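L-lysine 6-monooxygenase (PDB 5CQF) probably catalyses the FAD- and NADPH-dependent N-hydroxylation of an amino-acid side chain, as in its family, a step of siderophore biosynthesis. Local coordinates at residues F32-E37 and T79-R84; S85-A90 and S122-G127; W395-S400 and G420-A425. All coordinates share one frame; numbering follows the deposited sequence.

Interaction 1. Residues F32-E37 and T79-R84; sequences FEDARE and TPRNPR
The guanidinium of R81 presents its outer edge to the carboxylate of D34: OD2 lies near the guanidinium plane, and CG of D34 lies in that plane as well. NH1 and NH2 both donate to this one oxygen, each at 3.1 Å from D34 OD2, so the salt bridge is end-on and forked rather than a pairing of two nitrogens with two oxygens. The two planes are turned 47° apart; NH2 reaches OD2 from above the carboxylate, whereas NH1 arrives on the anti side, somewhat out of the carboxylate plane. The amide of N82 stands almost perpendicular to the carboxylate, at 86°. Its ND2 donates to D34 OD2 at 2.9 Å, again from above the carboxylate plane. Three N-H groups therefore grip OD2, while OD1 of D34 is hydrogen-bonded to S85 OG; with both oxygens engaged, the carboxylate has little freedom to rotate. Bonding of this kind would be expected to stabilise its negative charge.

R81 runs nearly straight out from its backbone before a bend at chi3 (58°), which brings the guanidinium up to helix 23-37, where its side chain also packs on C30 and A31. N82 is held from its other end: OD1 accepts from R84 N, two residues on, at 3.0 Å, an Asx turn. Next to the contact, R84 pairs with E37 of the second subunit, and E37 with R84 of that subunit. The arrangement joins the Asx turn to the helix that follows the first strand of what is probably the Rossmann-type FAD-binding domain, as in this family.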
ATOM      1  N   PHE A  32     -22.519  -9.467 -29.204  1.00 44.68           N
ATOM      2  CA  PHE A  32     -23.670  -9.999 -29.937  1.00 48.45           C
ATOM      3  C   PHE A  32     -24.720 -10.523 -28.988  1.00 49.34           C
ATOM      4  O   PHE A  32     -25.902 -10.193 -29.130  1.00 51.33           O
ATOM      5  CB  PHE A  32     -23.249 -11.061 -30.947  1.00 49.14           C
ATOM      6  CG  PHE A  32     -22.598 -10.481 -32.161  1.00 49.37           C
ATOM      7  CD1 PHE A  32     -23.352  -9.807 -33.093  1.00 50.75           C
ATOM      8  CD2 PHE A  32     -21.234 -10.554 -32.336  1.00 51.18           C
ATOM      9  CE1 PHE A  32     -22.770  -9.240 -34.194  1.00 51.33           C
ATOM     10  CE2 PHE A  32     -20.632  -9.990 -33.442  1.00 52.09           C
ATOM     11  CZ  PHE A  32     -21.406  -9.336 -34.382  1.00 51.84           C
ATOM     12  N   GLU A  33     -24.299 -11.295 -27.996  1.00 48.36           N
ATOM     13  CA  GLU A  33     -25.263 -11.785 -27.015  1.00 51.54           C
ATOM     14  C   GLU A  33     -25.940 -10.663 -26.236  1.00 50.26           C
ATOM     15  O   GLU A  33     -27.138 -10.711 -26.063  1.00 49.77           O
ATOM     16  CB  GLU A  33     -24.639 -12.811 -26.075  1.00 53.93           C
ATOM     17  CG  GLU A  33     -24.208 -14.095 -26.783  1.00 59.53           C
ATOM     18  CD  GLU A  33     -25.382 -14.932 -27.312  1.00 65.35           C
ATOM     19  OE1 GLU A  33     -26.446 -14.966 -26.641  1.00 73.10           O
ATOM     20  OE2 GLU A  33     -25.238 -15.554 -28.395  1.00 68.45           O
ATOM     21  N   ASP A  34     -25.204  -9.654 -25.764  1.00 49.91           N
ATOM     22  CA  ASP A  34     -25.855  -8.492 -25.133  1.00 50.35           C
ATOM     23  C   ASP A  34     -26.988  -7.976 -26.017  1.00 51.99           C
ATOM     24  O   ASP A  34     -28.080  -7.700 -25.544  1.00 52.95           O
ATOM     25  CB  ASP A  34     -24.873  -7.338 -24.903  1.00 49.40           C
ATOM     26  CG  ASP A  34     -23.966  -7.549 -23.675  1.00 51.69           C
ATOM     27  OD1 ASP A  34     -24.105  -8.580 -22.961  1.00 52.23           O
ATOM     28  OD2 ASP A  34     -23.097  -6.665 -23.437  1.00 49.51           O
ATOM     29  N   ALA A  35     -26.705  -7.852 -27.305  1.00 52.81           N
ATOM     30  CA  ALA A  35     -27.656  -7.314 -28.265  1.00 58.02           C
ATOM     31  C   ALA A  35     -28.884  -8.233 -28.477  1.00 60.77           C
ATOM     32  O   ALA A  35     -30.027  -7.776 -28.418  1.00 60.92           O
ATOM     33  CB  ALA A  35     -26.944  -7.035 -29.576  1.00 57.92           C
ATOM     34  N   ARG A  36     -28.621  -9.522 -28.685  1.00 63.04           N
ATOM     35  CA  ARG A  36     -29.653 -10.560 -28.777  1.00 66.24           C
ATOM     36  C   ARG A  36     -30.606 -10.520 -27.580  1.00 67.84           C
ATOM     37  O   ARG A  36     -31.836 -10.532 -27.745  1.00 67.82           O
ATOM     38  CB  ARG A  36     -28.992 -11.948 -28.863  1.00 69.78           C
ATOM     39  CG  ARG A  36     -29.892 -13.082 -29.350  1.00 75.28           C
ATOM     40  CD  ARG A  36     -29.520 -14.421 -28.720  1.00 77.90           C
ATOM     41  NE  ARG A  36     -29.685 -14.392 -27.258  1.00 80.81           N
ATOM     42  CZ  ARG A  36     -30.813 -14.667 -26.586  1.00 82.26           C
ATOM     43  NH1 ARG A  36     -31.934 -15.022 -27.212  1.00 87.36           N
ATOM     44  NH2 ARG A  36     -30.826 -14.591 -25.265  1.00 75.90           N
ATOM     45  N   GLU A  37     -30.042 -10.465 -26.377  1.00 67.73           N
ATOM     46  CA  GLU A  37     -30.843 -10.519 -25.152  1.00 69.82           C
ATOM     47  C   GLU A  37     -31.644  -9.236 -24.939  1.00 69.86           C
ATOM     48  O   GLU A  37     -32.677  -9.243 -24.281  1.00 70.73           O
ATOM     49  CB  GLU A  37     -29.967 -10.781 -23.924  1.00 68.16           C
ATOM     50  CG  GLU A  37     -30.759 -11.239 -22.701  1.00 68.43           C
ATOM     51  CD  GLU A  37     -30.550 -10.372 -21.472  1.00 67.50           C
ATOM     52  OE1 GLU A  37     -30.714 -10.903 -20.360  1.00 67.21           O
ATOM     53  OE2 GLU A  37     -30.242  -9.173 -21.609  1.00 63.64           O
ATOM     54  N   THR A  79     -17.618  -4.610 -19.504  1.00 32.05           N
ATOM     55  CA  THR A  79     -18.060  -3.437 -18.762  1.00 32.05           C
ATOM     56  C   THR A  79     -17.653  -2.122 -19.418  1.00 34.11           C
ATOM     57  O   THR A  79     -18.435  -1.192 -19.396  1.00 35.49           O
ATOM     58  CB  THR A  79     -17.542  -3.515 -17.314  1.00 31.64           C
ATOM     59  OG1 THR A  79     -18.181  -4.587 -16.629  1.00 30.97           O
ATOM     60  CG2 THR A  79     -17.741  -2.205 -16.542  1.00 32.02           C
ATOM     61  N   PRO A  80     -16.417  -2.010 -19.979  1.00 35.05           N
ATOM     62  CA  PRO A  80     -16.066  -0.682 -20.530  1.00 35.17           C
ATOM     63  C   PRO A  80     -16.905  -0.323 -21.723  1.00 34.71           C
ATOM     64  O   PRO A  80     -17.060   0.854 -22.028  1.00 38.14           O
ATOM     65  CB  PRO A  80     -14.572  -0.805 -20.906  1.00 34.99           C
ATOM     66  CG  PRO A  80     -14.068  -1.981 -20.172  1.00 35.37           C
ATOM     67  CD  PRO A  80     -15.259  -2.918 -19.982  1.00 34.64           C
ATOM     68  N   ARG A  81     -17.450  -1.343 -22.370  1.00 34.57           N
ATOM     69  CA  ARG A  81     -18.395  -1.207 -23.488  1.00 35.06           C
ATOM     70  C   ARG A  81     -19.836  -1.143 -22.987  1.00 37.75           C
ATOM     71  O   ARG A  81     -20.612  -0.315 -23.461  1.00 39.61           O
ATOM     72  CB  ARG A  81     -18.268  -2.409 -24.422  1.00 34.80           C
ATOM     73  CG  ARG A  81     -19.322  -2.439 -25.512  1.00 36.57           C
ATOM     74  CD  ARG A  81     -19.184  -3.624 -26.458  1.00 37.34           C
ATOM     75  NE  ARG A  81     -19.244  -4.890 -25.739  1.00 38.63           N
ATOM     76  CZ  ARG A  81     -20.350  -5.459 -25.267  1.00 40.17           C
ATOM     77  NH1 ARG A  81     -21.547  -4.920 -25.471  1.00 40.31           N
ATOM     78  NH2 ARG A  81     -20.253  -6.602 -24.594  1.00 42.18           N
ATOM     79  N   ASN A  82     -20.196  -2.022 -22.037  1.00 36.89           N
ATOM     80  CA  ASN A  82     -21.575  -2.079 -21.506  1.00 38.24           C
ATOM     81  C   ASN A  82     -21.627  -2.629 -20.069  1.00 35.28           C
ATOM     82  O   ASN A  82     -21.603  -3.823 -19.876  1.00 35.64           O
ATOM     83  CB  ASN A  82     -22.435  -2.961 -22.422  1.00 38.09           C
ATOM     84  CG  ASN A  82     -23.788  -3.250 -21.838  1.00 39.59           C
ATOM     85  OD1 ASN A  82     -24.325  -2.465 -21.072  1.00 40.50           O
ATOM     86  ND2 ASN A  82     -24.353  -4.382 -22.208  1.00 40.83           N
ATOM     87  N   PRO A  83     -21.642  -1.761 -19.077  1.00 33.99           N
ATOM     88  CA  PRO A  83     -21.659  -2.223 -17.700  1.00 35.09           C
ATOM     89  C   PRO A  83     -22.901  -3.066 -17.315  1.00 36.79           C
ATOM     90  O   PRO A  83     -22.857  -3.754 -16.327  1.00 37.67           O
ATOM     91  CB  PRO A  83     -21.656  -0.922 -16.904  1.00 34.61           C
ATOM     92  CG  PRO A  83     -20.989   0.062 -17.812  1.00 34.45           C
ATOM     93  CD  PRO A  83     -21.528  -0.296 -19.149  1.00 34.90           C
ATOM     94  N   ARG A  84     -23.970  -3.025 -18.100  1.00 37.27           N
ATOM     95  CA  ARG A  84     -25.177  -3.753 -17.790  1.00 39.23           C
ATOM     96  C   ARG A  84     -25.154  -5.165 -18.349  1.00 39.33           C
ATOM     97  O   ARG A  84     -26.064  -5.943 -18.113  1.00 40.79           O
ATOM     98  CB  ARG A  84     -26.379  -3.008 -18.359  1.00 41.15           C
ATOM     99  CG  ARG A  84     -26.432  -1.576 -17.892  1.00 42.52           C
ATOM    100  CD  ARG A  84     -27.732  -0.957 -18.302  1.00 44.93           C
ATOM    101  NE  ARG A  84     -28.852  -1.481 -17.510  1.00 45.70           N
ATOM    102  CZ  ARG A  84     -30.140  -1.233 -17.776  1.00 47.60           C
ATOM    103  NH1 ARG A  84     -30.485  -0.469 -18.798  1.00 48.02           N
ATOM    104  NH2 ARG A  84     -31.088  -1.753 -17.015  1.00 48.81           N
TER

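Interaction 2. Residues S85-A90 and S122-G127; sequences SRFSFA and SRQVDG
F87 and Q124 mark the closest backbone approach, with CA atoms 8.4 Å apart, where a type I turn from S85 to S88 faces residues 122-125 of helix 111-125. The turn is braced by S85 OG, which accepts from F87 N at 3.2 Å in an ST turn, and F87 sets off toward the helix from its backbone.

V125 covers one face of the F87 ring. Its CG1 lies 3.9 Å from the F87 centroid and 29° off the ring normal, a CH-pi contact, and comes nearest at F87 CZ, 3.5 Å away. The methyl is placed there because CG1 stands anti to the carbonyl carbon (chi1 -57°). Q124 CB approaches F87 CE1 obliquely at 3.8 Å, and Q124 CD lies in the ring plane at the edge, with amide and ring 66° apart. R86 packs its CG over a face of the ring, and F87 CZ lies over the centre of the R86 guanidinium.

Polar linkage runs through a water, which accepts from R86 NE at 3.1 Å and donates to Q124 OE1 at 2.7 Å. NE2 of Q124 is bonded to W120 O, fixing the amide at both ends.

F87 O accepts from Y117 OH, a second tie to helix 111-125. With C30, D34 and V121 also on F87, this is the aromatic packing of the turn preceding helix 89-96 against helices 23-37 and 111-125.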
ATOM      1  N   SER A  85     -24.110  -5.499 -19.079  1.00 37.96           N
ATOM      2  CA  SER A  85     -23.968  -6.834 -19.620  1.00 37.73           C
ATOM      3  C   SER A  85     -24.090  -7.884 -18.531  1.00 37.88           C
ATOM      4  O   SER A  85     -23.649  -7.679 -17.410  1.00 36.59           O
ATOM      5  CB  SER A  85     -22.621  -6.954 -20.306  1.00 36.64           C
ATOM      6  OG  SER A  85     -22.382  -8.257 -20.783  1.00 36.71           O
ATOM      7  N   ARG A  86     -24.666  -9.030 -18.868  1.00 38.92           N
ATOM      8  CA  ARG A  86     -24.747 -10.090 -17.900  1.00 40.79           C
ATOM      9  C   ARG A  86     -23.429 -10.846 -17.716  1.00 39.14           C
ATOM     10  O   ARG A  86     -23.333 -11.688 -16.822  1.00 38.79           O
ATOM     11  CB  ARG A  86     -25.926 -11.016 -18.200  1.00 44.53           C
ATOM     12  CG  ARG A  86     -25.764 -12.025 -19.311  1.00 48.60           C
ATOM     13  CD  ARG A  86     -27.149 -12.561 -19.667  1.00 53.66           C
ATOM     14  NE  ARG A  86     -27.107 -13.611 -20.678  1.00 57.80           N
ATOM     15  CZ  ARG A  86     -27.106 -13.413 -21.997  1.00 59.88           C
ATOM     16  NH1 ARG A  86     -27.118 -12.187 -22.524  1.00 61.71           N
ATOM     17  NH2 ARG A  86     -27.061 -14.458 -22.804  1.00 61.08           N
ATOM     18  N   PHE A  87     -22.402 -10.466 -18.484  1.00 37.84           N
ATOM     19  CA  PHE A  87     -21.065 -11.076 -18.411  1.00 36.93           C
ATOM     20  C   PHE A  87     -20.005 -10.262 -17.661  1.00 34.48           C
ATOM     21  O   PHE A  87     -18.828 -10.585 -17.699  1.00 33.89           O
ATOM     22  CB  PHE A  87     -20.610 -11.385 -19.817  1.00 37.64           C
ATOM     23  CG  PHE A  87     -21.694 -12.011 -20.647  1.00 40.02           C
ATOM     24  CD1 PHE A  87     -22.153 -13.295 -20.346  1.00 42.16           C
ATOM     25  CD2 PHE A  87     -22.282 -11.316 -21.683  1.00 40.82           C
ATOM     26  CE1 PHE A  87     -23.163 -13.889 -21.089  1.00 43.30           C
ATOM     27  CE2 PHE A  87     -23.287 -11.897 -22.431  1.00 42.58           C
ATOM     28  CZ  PHE A  87     -23.731 -13.183 -22.133  1.00 43.76           C
ATOM     29  N   SER A  88     -20.442  -9.246 -16.931  1.00 34.15           N
ATOM     30  CA  SER A  88     -19.547  -8.434 -16.118  1.00 32.82           C
ATOM     31  C   SER A  88     -18.928  -9.230 -14.975  1.00 32.63           C
ATOM     32  O   SER A  88     -19.460 -10.232 -14.557  1.00 33.10           O
ATOM     33  CB  SER A  88     -20.303  -7.225 -15.577  1.00 32.93           C
ATOM     34  OG  SER A  88     -21.221  -7.614 -14.573  1.00 34.24           O
ATOM     35  N   PHE A  89     -17.778  -8.780 -14.490  1.00 32.18           N
ATOM     36  CA  PHE A  89     -17.096  -9.419 -13.398  1.00 31.94           C
ATOM     37  C   PHE A  89     -17.928  -9.299 -12.121  1.00 32.73           C
ATOM     38  O   PHE A  89     -17.903 -10.178 -11.297  1.00 34.52           O
ATOM     39  CB  PHE A  89     -15.746  -8.745 -13.188  1.00 31.90           C
ATOM     40  CG  PHE A  89     -14.811  -9.507 -12.291  1.00 31.34           C
ATOM     41  CD1 PHE A  89     -14.078 -10.555 -12.780  1.00 31.37           C
ATOM     42  CD2 PHE A  89     -14.679  -9.183 -10.980  1.00 32.08           C
ATOM     43  CE1 PHE A  89     -13.230 -11.267 -11.983  1.00 30.49           C
ATOM     44  CE2 PHE A  89     -13.805  -9.873 -10.158  1.00 32.01           C
ATOM     45  CZ  PHE A  89     -13.076 -10.927 -10.677  1.00 31.62           C
ATOM     46  N   ALA A  90     -18.642  -8.198 -11.949  1.00 33.31           N
ATOM     47  CA  ALA A  90     -19.568  -8.060 -10.838  1.00 34.25           C
ATOM     48  C   ALA A  90     -20.644  -9.153 -10.860  1.00 34.95           C
ATOM     49  O   ALA A  90     -20.905  -9.760  -9.841  1.00 35.19           O
ATOM     50  CB  ALA A  90     -20.196  -6.697 -10.852  1.00 35.37           C
ATOM     51  N   SER A 122     -17.120 -17.575 -21.276  1.00 43.15           N
ATOM     52  CA  SER A 122     -17.075 -18.450 -22.450  1.00 47.23           C
ATOM     53  C   SER A 122     -18.241 -19.434 -22.443  1.00 49.08           C
ATOM     54  O   SER A 122     -19.034 -19.465 -23.381  1.00 51.32           O
ATOM     55  CB  SER A 122     -15.729 -19.180 -22.519  1.00 47.68           C
ATOM     56  OG  SER A 122     -15.736 -20.085 -23.586  1.00 50.65           O
ATOM     57  N   ARG A 123     -18.382 -20.182 -21.357  1.00 52.19           N
ATOM     58  CA  ARG A 123     -19.475 -21.169 -21.205  1.00 57.51           C
ATOM     59  C   ARG A 123     -20.864 -20.649 -21.496  1.00 55.60           C
ATOM     60  O   ARG A 123     -21.769 -21.441 -21.662  1.00 59.19           O
ATOM     61  CB  ARG A 123     -19.543 -21.683 -19.770  1.00 61.25           C
ATOM     62  CG  ARG A 123     -18.646 -22.855 -19.478  1.00 66.59           C
ATOM     63  CD  ARG A 123     -18.899 -23.350 -18.056  1.00 72.59           C
ATOM     64  NE  ARG A 123     -18.069 -22.667 -17.050  1.00 75.87           N
ATOM     65  CZ  ARG A 123     -18.517 -22.022 -15.960  1.00 78.28           C
ATOM     66  NH1 ARG A 123     -19.828 -21.924 -15.686  1.00 81.54           N
ATOM     67  NH2 ARG A 123     -17.634 -21.460 -15.129  1.00 73.87           N
ATOM     68  N   GLN A 124     -21.059 -19.338 -21.435  1.00 52.12           N
ATOM     69  CA  GLN A 124     -22.373 -18.748 -21.624  1.00 50.37           C
ATOM     70  C   GLN A 124     -22.573 -18.221 -23.017  1.00 50.12           C
ATOM     71  O   GLN A 124     -23.711 -17.979 -23.386  1.00 50.37           O
ATOM     72  CB  GLN A 124     -22.595 -17.581 -20.655  1.00 50.05           C
ATOM     73  CG  GLN A 124     -22.706 -17.965 -19.197  1.00 49.73           C
ATOM     74  CD  GLN A 124     -22.850 -16.751 -18.328  1.00 48.17           C
ATOM     75  OE1 GLN A 124     -23.933 -16.195 -18.216  1.00 48.53           O
ATOM     76  NE2 GLN A 124     -21.745 -16.310 -17.727  1.00 46.92           N
ATOM     77  N   VAL A 125     -21.493 -18.016 -23.782  1.00 49.39           N
ATOM     78  CA  VAL A 125     -21.603 -17.434 -25.141  1.00 49.07           C
ATOM     79  C   VAL A 125     -20.960 -18.269 -26.261  1.00 50.22           C
ATOM     80  O   VAL A 125     -20.737 -17.772 -27.359  1.00 50.78           O
ATOM     81  CB  VAL A 125     -20.994 -16.017 -25.194  1.00 47.54           C
ATOM     82  CG1 VAL A 125     -21.662 -15.107 -24.185  1.00 47.86           C
ATOM     83  CG2 VAL A 125     -19.500 -16.048 -24.948  1.00 45.92           C
ATOM     84  N   ASP A 126     -20.686 -19.540 -25.988  1.00 52.18           N
ATOM     85  CA  ASP A 126     -19.975 -20.384 -26.925  1.00 52.89           C
ATOM     86  C   ASP A 126     -20.876 -21.279 -27.783  1.00 53.94           C
ATOM     87  O   ASP A 126     -20.365 -22.139 -28.491  1.00 55.37           O
ATOM     88  CB  ASP A 126     -18.938 -21.245 -26.182  1.00 53.07           C
ATOM     89  CG  ASP A 126     -19.564 -22.292 -25.288  1.00 56.26           C
ATOM     90  OD1 ASP A 126     -20.813 -22.319 -25.135  1.00 58.16           O
ATOM     91  OD2 ASP A 126     -18.792 -23.083 -24.714  1.00 57.36           O
ATOM     92  N   GLY A 127     -22.194 -21.080 -27.737  1.00 55.00           N
ATOM     93  CA  GLY A 127     -23.131 -21.855 -28.580  1.00 55.62           C
ATOM     94  C   GLY A 127     -22.883 -21.808 -30.096  1.00 55.54           C
ATOM     95  O   GLY A 127     -23.492 -22.559 -30.841  1.00 59.67           O
TER
HETATM   96  O   HOH W   1     -26.387 -16.281 -19.370  1.00 41.19           O

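Interaction 3. Residues W395-S400 and G420-A425; sequences WVNGLS and GRIASA
Apolar packing carries this contact, in which W395 and N397 meet I422 and A425 of helix 412-428; the closest backbone approach is 7.6 Å between the CA atoms of W395 and I422. The indole of W395 takes both helix residues. Over one of its faces lies I422 CG2, 4.2 Å above the plane and displaced toward the rim, while I422 CG1 comes to 3.9 Å from W395 CD1. The two side chains run past one another in opposite directions, with I422 at the pyrrole part of the indole. A425, one turn further on, points its CB toward the strand and meets the ring obliquely, 3.8 Å from W395 CZ2 and close to NE1.

A second kind of contact sets a methyl against an amide. I422 reaches out with CG1 anti to the carbonyl carbon (chi1 -72°) and its chain extended (chi2 164°), which puts CD1 3.7 Å from N397 CG. The amide itself is oriented by polar partners: OD1 of N397 is hydrogen-bonded to R418 NE, and ND2 makes a weak bond to S167 OG.

Polar satisfaction is incomplete at the indole, because NE1 of W395 is buried here without any partner in the model. N397 is the centre of an inverse gamma turn directly after the strand.

W395 lies on strand 393-396, an outermost strand, within this chain, of the parallel sheet that also holds strands 16-19 and 163-166, and bonds through its backbone to L164 and L166. Helices 412-428 and 23-37 cover it, I422 touching V165 and L28, consistent with a Rossmann-type sheet.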
ATOM      1  N   TRP A 395     -11.386  -7.885 -40.718  1.00 46.73           N
ATOM      2  CA  TRP A 395     -10.958  -7.148 -39.533  1.00 45.68           C
ATOM      3  C   TRP A 395      -9.874  -7.952 -38.870  1.00 45.83           C
ATOM      4  O   TRP A 395      -9.978  -9.187 -38.833  1.00 49.70           O
ATOM      5  CB  TRP A 395     -12.097  -7.012 -38.548  1.00 44.87           C
ATOM      6  CG  TRP A 395     -13.177  -6.052 -38.961  1.00 47.14           C
ATOM      7  CD1 TRP A 395     -13.264  -4.729 -38.636  1.00 47.99           C
ATOM      8  CD2 TRP A 395     -14.337  -6.344 -39.749  1.00 44.56           C
ATOM      9  NE1 TRP A 395     -14.392  -4.183 -39.185  1.00 46.87           N
ATOM     10  CE2 TRP A 395     -15.067  -5.151 -39.873  1.00 45.21           C
ATOM     11  CE3 TRP A 395     -14.806  -7.484 -40.384  1.00 45.02           C
ATOM     12  CZ2 TRP A 395     -16.246  -5.068 -40.594  1.00 46.66           C
ATOM     13  CZ3 TRP A 395     -15.985  -7.408 -41.097  1.00 45.69           C
ATOM     14  CH2 TRP A 395     -16.692  -6.207 -41.196  1.00 46.81           C
ATOM     15  N   VAL A 396      -8.845  -7.280 -38.360  1.00 42.02           N
ATOM     16  CA  VAL A 396      -7.882  -7.937 -37.478  1.00 42.99           C
ATOM     17  C   VAL A 396      -8.087  -7.419 -36.060  1.00 42.61           C
ATOM     18  O   VAL A 396      -7.837  -6.263 -35.790  1.00 42.91           O
ATOM     19  CB  VAL A 396      -6.422  -7.740 -37.918  1.00 43.45           C
ATOM     20  CG1 VAL A 396      -5.468  -8.468 -36.970  1.00 43.34           C
ATOM     21  CG2 VAL A 396      -6.233  -8.254 -39.328  1.00 42.70           C
ATOM     22  N   ASN A 397      -8.562  -8.289 -35.171  1.00 43.10           N
ATOM     23  CA  ASN A 397      -8.955  -7.893 -33.809  1.00 44.47           C
ATOM     24  C   ASN A 397      -7.785  -7.915 -32.828  1.00 45.38           C
ATOM     25  O   ASN A 397      -7.716  -8.753 -31.921  1.00 50.28           O
ATOM     26  CB  ASN A 397     -10.088  -8.796 -33.314  1.00 42.17           C
ATOM     27  CG  ASN A 397     -10.797  -8.235 -32.114  1.00 42.51           C
ATOM     28  OD1 ASN A 397     -10.422  -7.193 -31.590  1.00 42.21           O
ATOM     29  ND2 ASN A 397     -11.845  -8.929 -31.667  1.00 43.07           N
ATOM     30  N   GLY A 398      -6.873  -6.972 -32.999  1.00 45.61           N
ATOM     31  CA  GLY A 398      -5.688  -6.892 -32.136  1.00 44.56           C
ATOM     32  C   GLY A 398      -4.939  -5.596 -32.387  1.00 43.86           C
ATOM     33  O   GLY A 398      -5.244  -4.863 -33.330  1.00 42.84           O
ATOM     34  N   LEU A 399      -3.988  -5.305 -31.513  1.00 43.44           N
ATOM     35  CA  LEU A 399      -3.070  -4.202 -31.705  1.00 44.57           C
ATOM     36  C   LEU A 399      -1.768  -4.687 -32.340  1.00 45.43           C
ATOM     37  O   LEU A 399      -1.471  -5.876 -32.339  1.00 45.21           O
ATOM     38  CB  LEU A 399      -2.787  -3.521 -30.372  1.00 44.50           C
ATOM     39  CG  LEU A 399      -3.977  -2.705 -29.842  1.00 44.03           C
ATOM     40  CD1 LEU A 399      -3.712  -2.230 -28.426  1.00 44.33           C
ATOM     41  CD2 LEU A 399      -4.255  -1.507 -30.735  1.00 43.03           C
ATOM     42  N   SER A 400      -1.030  -3.740 -32.915  1.00 45.70           N
ATOM     43  CA  SER A 400       0.355  -3.934 -33.392  1.00 43.52           C
ATOM     44  C   SER A 400       1.037  -2.577 -33.466  1.00 43.51           C
ATOM     45  O   SER A 400       0.371  -1.548 -33.677  1.00 43.42           O
ATOM     46  CB  SER A 400       0.402  -4.576 -34.778  1.00 41.73           C
ATOM     47  OG  SER A 400      -0.239  -3.782 -35.748  1.00 40.41           O
ATOM     48  N   GLY A 420     -16.890  -3.718 -29.487  1.00 44.85           N
ATOM     49  CA  GLY A 420     -17.952  -2.768 -29.818  1.00 45.66           C
ATOM     50  C   GLY A 420     -17.808  -2.163 -31.223  1.00 46.83           C
ATOM     51  O   GLY A 420     -18.760  -2.117 -31.992  1.00 45.39           O
ATOM     52  N   ARG A 421     -16.612  -1.703 -31.545  1.00 44.91           N
ATOM     53  CA  ARG A 421     -16.321  -1.117 -32.834  1.00 48.89           C
ATOM     54  C   ARG A 421     -16.494  -2.115 -33.980  1.00 49.35           C
ATOM     55  O   ARG A 421     -16.988  -1.749 -35.048  1.00 51.05           O
ATOM     56  CB  ARG A 421     -14.878  -0.607 -32.875  1.00 51.48           C
ATOM     57  CG  ARG A 421     -14.611   0.633 -32.047  1.00 53.65           C
ATOM     58  CD  ARG A 421     -13.461   1.438 -32.661  1.00 59.35           C
ATOM     59  NE  ARG A 421     -12.935   2.450 -31.735  1.00 62.72           N
ATOM     60  CZ  ARG A 421     -12.525   3.666 -32.086  1.00 61.84           C
ATOM     61  NH1 ARG A 421     -12.565   4.052 -33.353  1.00 65.86           N
ATOM     62  NH2 ARG A 421     -12.089   4.508 -31.155  1.00 63.79           N
ATOM     63  N   ILE A 422     -16.089  -3.364 -33.754  1.00 45.95           N
ATOM     64  CA  ILE A 422     -16.174  -4.372 -34.785  1.00 44.71           C
ATOM     65  C   ILE A 422     -17.609  -4.842 -34.968  1.00 44.88           C
ATOM     66  O   ILE A 422     -18.084  -4.943 -36.093  1.00 45.96           O
ATOM     67  CB  ILE A 422     -15.190  -5.532 -34.541  1.00 43.28           C
ATOM     68  CG1 ILE A 422     -13.772  -5.045 -34.821  1.00 42.32           C
ATOM     69  CG2 ILE A 422     -15.480  -6.729 -35.451  1.00 43.32           C
ATOM     70  CD1 ILE A 422     -12.682  -5.938 -34.257  1.00 42.60           C
ATOM     71  N   ALA A 423     -18.318  -5.092 -33.877  1.00 45.68           N
ATOM     72  CA  ALA A 423     -19.671  -5.620 -33.984  1.00 46.41           C
ATOM     73  C   ALA A 423     -20.610  -4.613 -34.647  1.00 49.05           C
ATOM     74  O   ALA A 423     -21.485  -4.996 -35.399  1.00 51.67           O
ATOM     75  CB  ALA A 423     -20.197  -6.026 -32.624  1.00 46.24           C
ATOM     76  N   SER A 424     -20.436  -3.331 -34.378  1.00 49.28           N
ATOM     77  CA  SER A 424     -21.179  -2.314 -35.091  1.00 52.93           C
ATOM     78  C   SER A 424     -20.796  -2.277 -36.572  1.00 54.52           C
ATOM     79  O   SER A 424     -21.677  -2.247 -37.460  1.00 54.80           O
ATOM     80  CB  SER A 424     -20.940  -0.950 -34.460  1.00 58.11           C
ATOM     81  OG  SER A 424     -19.545  -0.659 -34.434  1.00 65.56           O
ATOM     82  N   ALA A 425     -19.498  -2.309 -36.870  1.00 53.89           N
ATOM     83  CA  ALA A 425     -19.087  -2.312 -38.279  1.00 51.60           C
ATOM     84  C   ALA A 425     -19.665  -3.533 -38.974  1.00 52.48           C
ATOM     85  O   ALA A 425     -20.126  -3.423 -40.092  1.00 50.48           O
ATOM     86  CB  ALA A 425     -17.578  -2.264 -38.442  1.00 52.20           C
TER

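In the fold
Interactions 1 and 2 share a neighbourhood, their centres 9 Å apart; D34 serves both contacts, and E37 packs on R86. A single run of loop, 79-88, is thus fixed first to helix 23-37 and then to helix 111-125, close to the second subunit. Their chemistry differs: interaction 1 is polar, a salt bridge plus an amide hydrogen bond, and only partly buried, whereas interaction 2 is a buried aromatic contact with a water-mediated link. Interaction 3 lies deeper, its centre about 15 Å from the chain centre against 23 and 21 Å, untouched by other chains, and is mainly apolar. It reaches interaction 1 through F32 on A423 and R81 on G420, but not interaction 2.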